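Local atomic coordinates of 361aa long hypothetical D-aminopeptidase (Pyrococcus horikoshii, PDB entry 2DRH), a protein that belongs to the S58 peptidase family and probably acts as an aminopeptidase, though its function has not been established. Residues A[50-55]-A[95-100]; A[106-111]-A[131-136]. All blocks are in the same frame, centred on the assembly; numbering follows the deposited sequence.

How the contacts relate
The two contacts share one four-stranded mixed sheet, with strand order 28-36, 48-56, 96-100, 132-136. Contact 1 joins the two middle strands. Contact 2 lays the next helix of the chain, 104-118, over the last strand. Their centres are about 7 Å apart. Ile-97 ties them together through the backbone: its O lies 2.9 Å from Leu-134 N, a probable hydrogen bond, and its N lies 3.1 Å from Leu-132 O, another probable one. These bonds hold the parallel neighbour 132-136 on one edge of strand 96-100, while 50-55 pairs antiparallel along its other edge. The apolar layers also meet, with Pro-95 CG 3.5 Å from Leu-111 CD1. Both contacts are buried.

Contact 1: residues A[50-55]-A[95-100]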
loop_
_atom_site.group_PDB
_atom_site.type_symbol
_atom_site.label_atom_id
_atom_site.label_comp_id
_atom_site.label_asym_id
_atom_site.label_seq_id
_atom_site.Cartn_x
_atom_site.Cartn_y
_atom_site.Cartn_z
ATOM N N THR A 50 10.949 31.601 -7.460
ATOM C CA THR A 50 10.181 30.382 -7.652
ATOM C C THR A 50 9.891 30.178 -9.140
ATOM O O THR A 50 10.509 30.819 -9.987
ATOM C CB THR A 50 8.858 30.442 -6.832
ATOM O OG1 THR A 50 8.226 29.160 -6.846
ATOM C CG2 THR A 50 7.904 31.473 -7.408
ATOM N N GLY A 51 8.964 29.285 -9.462
ATOM C CA GLY A 51 8.657 29.049 -10.862
ATOM C C GLY A 51 7.823 27.812 -11.101
ATOM O O GLY A 51 7.295 27.216 -10.163
ATOM N N VAL A 52 7.725 27.420 -12.368
ATOM C CA VAL A 52 6.946 26.263 -12.774
ATOM C C VAL A 52 7.668 25.489 -13.869
ATOM O O VAL A 52 8.283 26.077 -14.759
ATOM C CB VAL A 52 5.560 26.700 -13.320
ATOM C CG1 VAL A 52 4.787 25.492 -13.842
ATOM C CG2 VAL A 52 4.770 27.400 -12.230
ATOM N N THR A 53 7.597 24.166 -13.795
ATOM C CA THR A 53 8.220 23.310 -14.793
ATOM C C THR A 53 7.173 22.302 -15.258
ATOM O O THR A 53 6.504 21.659 -14.439
ATOM C CB THR A 53 9.429 22.544 -14.216
ATOM O OG1 THR A 53 10.461 23.469 -13.854
ATOM C CG2 THR A 53 9.971 21.557 -15.244
ATOM N N ALA A 54 7.032 22.173 -16.573
ATOM C CA ALA A 54 6.063 21.257 -17.150
ATOM C C ALA A 54 6.736 20.125 -17.920
ATOM O O ALA A 54 7.677 20.354 -18.670
ATOM C CB ALA A 54 5.123 22.024 -18.072
ATOM N N ILE A 55 6.256 18.903 -17.714
ATOM C CA ILE A 55 6.794 17.747 -18.419
ATOM C C ILE A 55 5.638 17.097 -19.171
ATOM O O ILE A 55 4.638 16.693 -18.569
ATOM C CB ILE A 55 7.422 16.685 -17.458
ATOM C CG1 ILE A 55 8.549 17.305 -16.625
ATOM C CG2 ILE A 55 7.991 15.523 -18.268
ATOM C CD1 ILE A 55 8.107 17.815 -15.261
ATOM N N PRO A 95 -0.304 16.927 -18.555
ATOM C CA PRO A 95 1.138 17.154 -18.504
ATOM C C PRO A 95 1.489 17.179 -17.012
ATOM O O PRO A 95 0.618 17.423 -16.171
ATOM C CB PRO A 95 1.311 18.514 -19.189
ATOM C CG PRO A 95 -0.012 19.167 -19.051
ATOM C CD PRO A 95 -0.994 18.033 -19.236
ATOM N N ILE A 96 2.750 16.912 -16.692
ATOM C CA ILE A 96 3.202 16.875 -15.308
ATOM C C ILE A 96 3.744 18.233 -14.907
ATOM O O ILE A 96 4.628 18.771 -15.556
ATOM C CB ILE A 96 4.290 15.814 -15.132
ATOM C CG1 ILE A 96 3.820 14.502 -15.767
ATOM C CG2 ILE A 96 4.599 15.625 -13.644
ATOM C CD1 ILE A 96 4.872 13.414 -15.791
ATOM N N ILE A 97 3.210 18.771 -13.820
ATOM C CA ILE A 97 3.591 20.091 -13.349
ATOM C C ILE A 97 4.290 20.065 -12.003
ATOM O O ILE A 97 3.880 19.356 -11.077
ATOM C CB ILE A 97 2.338 21.010 -13.240
ATOM C CG1 ILE A 97 1.594 21.042 -14.581
ATOM C CG2 ILE A 97 2.749 22.420 -12.829
ATOM C CD1 ILE A 97 2.379 21.708 -15.699
ATOM N N LEU A 98 5.353 20.853 -11.911
ATOM C CA LEU A 98 6.129 20.967 -10.694
ATOM C C LEU A 98 6.159 22.443 -10.324
ATOM O O LEU A 98 6.235 23.304 -11.202
ATOM C CB LEU A 98 7.555 20.457 -10.922
ATOM C CG LEU A 98 7.675 19.085 -11.603
ATOM C CD1 LEU A 98 9.136 18.657 -11.640
ATOM C CD2 LEU A 98 6.846 18.062 -10.862
ATOM N N THR A 99 6.071 22.727 -9.029
ATOM C CA THR A 99 6.117 24.097 -8.540
ATOM C C THR A 99 6.384 24.089 -7.035
ATOM O O THR A 99 6.779 23.065 -6.487
ATOM C CB THR A 99 4.813 24.853 -8.842
ATOM O OG1 THR A 99 5.001 26.240 -8.540
ATOM C CG2 THR A 99 3.642 24.293 -8.028
ATOM N N ASN A 100 6.197 25.219 -6.362
ATOM C CA ASN A 100 6.459 25.239 -4.927
ATOM C C ASN A 100 5.261 24.714 -4.144
ATOM O O ASN A 100 4.123 24.721 -4.629
ATOM C CB ASN A 100 6.853 26.648 -4.453
ATOM C CG ASN A 100 5.699 27.629 -4.486
ATOM O OD1 ASN A 100 4.763 27.536 -3.689
ATOM N ND2 ASN A 100 5.758 28.580 -5.412
#
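Strands 50-55 and 96-100 run antiparallel at 162°, with axes 4.7 Å apart at closest. Thr-53 with Leu-98 and Ile-55 with Ile-96 are hydrogen-bonded pairs; Ala-54 with Ile-97 is the non-hydrogen-bonded pair between them. Ile-55 N to Ile-96 O and Ile-96 N to Ile-55 O are both 2.7 Å. Toward Thr-50, side chains take over the bonding. Thr-99 OG1 donates to Gly-51 O at 3.0 Å. At Gly-51 a CB would collide with the carbonyl O of Thr-50. Asn-100 ND2 donates to Thr-50 OG1 at 2.9 Å, nearly in its own amide plane. That hydroxyl, anti to the backbone N (chi1 -170°), also bonds Asp-138 OD2. A valine here would lose the hydroxyl and would probably leave Asn-100 ND2 and Asp-138 less firmly placed. On one face, Ile-97 reaches CD1 to Ala-54 CB at 3.6 Å and CG2 to Val-52 CG1. On the other, the Ile-55 and Leu-98 side chains cross obliquely, Ile-55 CD1 meeting Leu-98 CD1 at 3.9 Å. Thr-53 OG1 there bonds Ala-172 N and His-31 ND1. Helices 104-118 and 151-160 cover the Ile-97 face and the second sheet lies beyond the other, consistent with the alpha-beta-beta-alpha sandwich of the DmpA/S58 family.

Contact 2: residues A[106-111]-A[131-136]; sequences TAVEGL and PLVLEC
Helix 106-111 and strand 132-136 belong to a beta-alpha-beta unit, in which helix 104-118 links the parallel strands 96-100 and 132-136. The helix runs at 150° to the strand, and the axes come within 8.8 Å. The contact is apolar, and no hydrogen bond crosses it. Val-133 points at the helix and splits its two methyls. CG1, anti to the backbone N (chi1 -176°), meets Ala-107 CB at 3.7 Å. CG2 meets Val-108 CG2 at 4.0 Å, the two valines crossing at about a right angle. Leu-111 CD2 also approaches Val-133 CG2, at 4.2 Å. Val-108 turns its other methyl, CG1, loosely toward Pro-131 CG.

Polar groups bond elsewhere. Within the helix, Leu-111 N donates to Ala-107 O. Glu-109 forms a salt bridge with Arg-147 of a second subunit, and Thr-106 bonds Glu-109 of that subunit, so the helix also serves the subunit interface. Glu-135 bonds Thr-101, Ser-78 and the backbone N of Lys-79.

The tightest packing is at Pro-131. The Leu-111 side chain, with CG anti to the backbone N (chi1 178°), crosses Pro-131 obliquely. Its CD2 presses on Pro-131 CB at 3.4 Å, closer than usual van der Waals contact.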
loop_
_atom_site.group_PDB
_atom_site.type_symbol
_atom_site.label_atom_id
_atom_site.label_comp_id
_atom_site.label_asym_id
_atom_site.label_seq_id
_atom_site.Cartn_x
_atom_site.Cartn_y
_atom_site.Cartn_z
ATOM N N THR A 106 -2.690 26.853 -7.291
ATOM C CA THR A 106 -2.606 27.702 -8.470
ATOM C C THR A 106 -2.252 26.849 -9.687
ATOM O O THR A 106 -2.795 27.041 -10.772
ATOM C CB THR A 106 -1.517 28.777 -8.309
ATOM O OG1 THR A 106 -1.718 29.483 -7.077
ATOM C CG2 THR A 106 -1.569 29.761 -9.474
ATOM N N ALA A 107 -1.333 25.908 -9.489
ATOM C CA ALA A 107 -0.882 25.024 -10.556
ATOM C C ALA A 107 -2.053 24.225 -11.102
ATOM O O ALA A 107 -2.195 24.064 -12.310
ATOM C CB ALA A 107 0.206 24.087 -10.035
ATOM N N VAL A 108 -2.889 23.719 -10.203
ATOM C CA VAL A 108 -4.064 22.966 -10.610
ATOM C C VAL A 108 -4.981 23.871 -11.441
ATOM O O VAL A 108 -5.488 23.468 -12.496
ATOM C CB VAL A 108 -4.835 22.439 -9.378
ATOM C CG1 VAL A 108 -6.249 22.005 -9.773
ATOM C CG2 VAL A 108 -4.079 21.267 -8.769
ATOM N N GLU A 109 -5.186 25.096 -10.972
ATOM C CA GLU A 109 -6.039 26.031 -11.691
ATOM C C GLU A 109 -5.518 26.250 -13.114
ATOM O O GLU A 109 -6.272 26.149 -14.077
ATOM C CB GLU A 109 -6.101 27.363 -10.949
ATOM C CG GLU A 109 -6.812 27.299 -9.602
ATOM C CD GLU A 109 -8.325 27.267 -9.735
ATOM O OE1 GLU A 109 -8.840 26.459 -10.534
ATOM O OE2 GLU A 109 -9.003 28.045 -9.028
ATOM N N GLY A 110 -4.226 26.547 -13.233
ATOM C CA GLY A 110 -3.634 26.783 -14.539
ATOM C C GLY A 110 -3.661 25.559 -15.428
ATOM O O GLY A 110 -3.987 25.641 -16.613
ATOM N N LEU A 111 -3.305 24.415 -14.856
ATOM C CA LEU A 111 -3.301 23.164 -15.592
ATOM C C LEU A 111 -4.696 22.906 -16.159
ATOM O O LEU A 111 -4.850 22.534 -17.332
ATOM C CB LEU A 111 -2.880 22.020 -14.665
ATOM C CG LEU A 111 -2.856 20.614 -15.258
ATOM C CD1 LEU A 111 -2.048 20.609 -16.558
ATOM C CD2 LEU A 111 -2.256 19.654 -14.246
ATOM N N PRO A 131 -5.538 16.146 -12.707
ATOM C CA PRO A 131 -4.317 16.941 -12.841
ATOM C C PRO A 131 -3.200 16.404 -11.957
ATOM O O PRO A 131 -3.425 16.058 -10.796
ATOM C CB PRO A 131 -4.770 18.341 -12.434
ATOM C CG PRO A 131 -5.891 18.075 -11.482
ATOM C CD PRO A 131 -6.635 16.967 -12.166
ATOM N N LEU A 132 -1.997 16.334 -12.516
ATOM C CA LEU A 132 -0.842 15.828 -11.789
ATOM C C LEU A 132 0.127 16.957 -11.477
ATOM O O LEU A 132 0.742 17.536 -12.377
ATOM C CB LEU A 132 -0.150 14.747 -12.613
ATOM C CG LEU A 132 1.070 14.022 -12.044
ATOM C CD1 LEU A 132 0.752 13.383 -10.687
ATOM C CD2 LEU A 132 1.484 12.953 -13.055
ATOM N N VAL A 133 0.258 17.251 -10.186
ATOM C CA VAL A 133 1.114 18.321 -9.700
ATOM C C VAL A 133 1.935 17.853 -8.506
ATOM O O VAL A 133 1.395 17.256 -7.570
ATOM C CB VAL A 133 0.262 19.525 -9.249
ATOM C CG1 VAL A 133 1.156 20.680 -8.821
ATOM C CG2 VAL A 133 -0.679 19.947 -10.370
ATOM N N LEU A 134 3.237 18.126 -8.540
ATOM C CA LEU A 134 4.138 17.761 -7.449
ATOM C C LEU A 134 4.952 18.988 -7.037
ATOM O O LEU A 134 4.990 19.983 -7.763
ATOM C CB LEU A 134 5.050 16.605 -7.860
ATOM C CG LEU A 134 4.293 15.281 -8.026
ATOM C CD1 LEU A 134 3.938 15.083 -9.493
ATOM C CD2 LEU A 134 5.142 14.122 -7.525
ATOM N N GLU A 135 5.609 18.925 -5.885
ATOM C CA GLU A 135 6.323 20.100 -5.426
ATOM C C GLU A 135 7.455 19.917 -4.439
ATOM O O GLU A 135 7.684 18.831 -3.911
ATOM C CB GLU A 135 5.319 21.057 -4.794
ATOM C CG GLU A 135 4.416 20.395 -3.745
ATOM C CD GLU A 135 5.187 19.749 -2.596
ATOM O OE1 GLU A 135 6.030 20.426 -1.975
ATOM O OE2 GLU A 135 4.944 18.558 -2.314
ATOM N N CYS A 136 8.132 21.036 -4.190
ATOM C CA CYS A 136 9.223 21.141 -3.228
ATOM C C CYS A 136 9.089 22.526 -2.564
ATOM O O CYS A 136 8.554 23.460 -3.163
ATOM C CB CYS A 136 10.571 20.973 -3.928
ATOM S SG CYS A 136 10.953 19.233 -4.323
#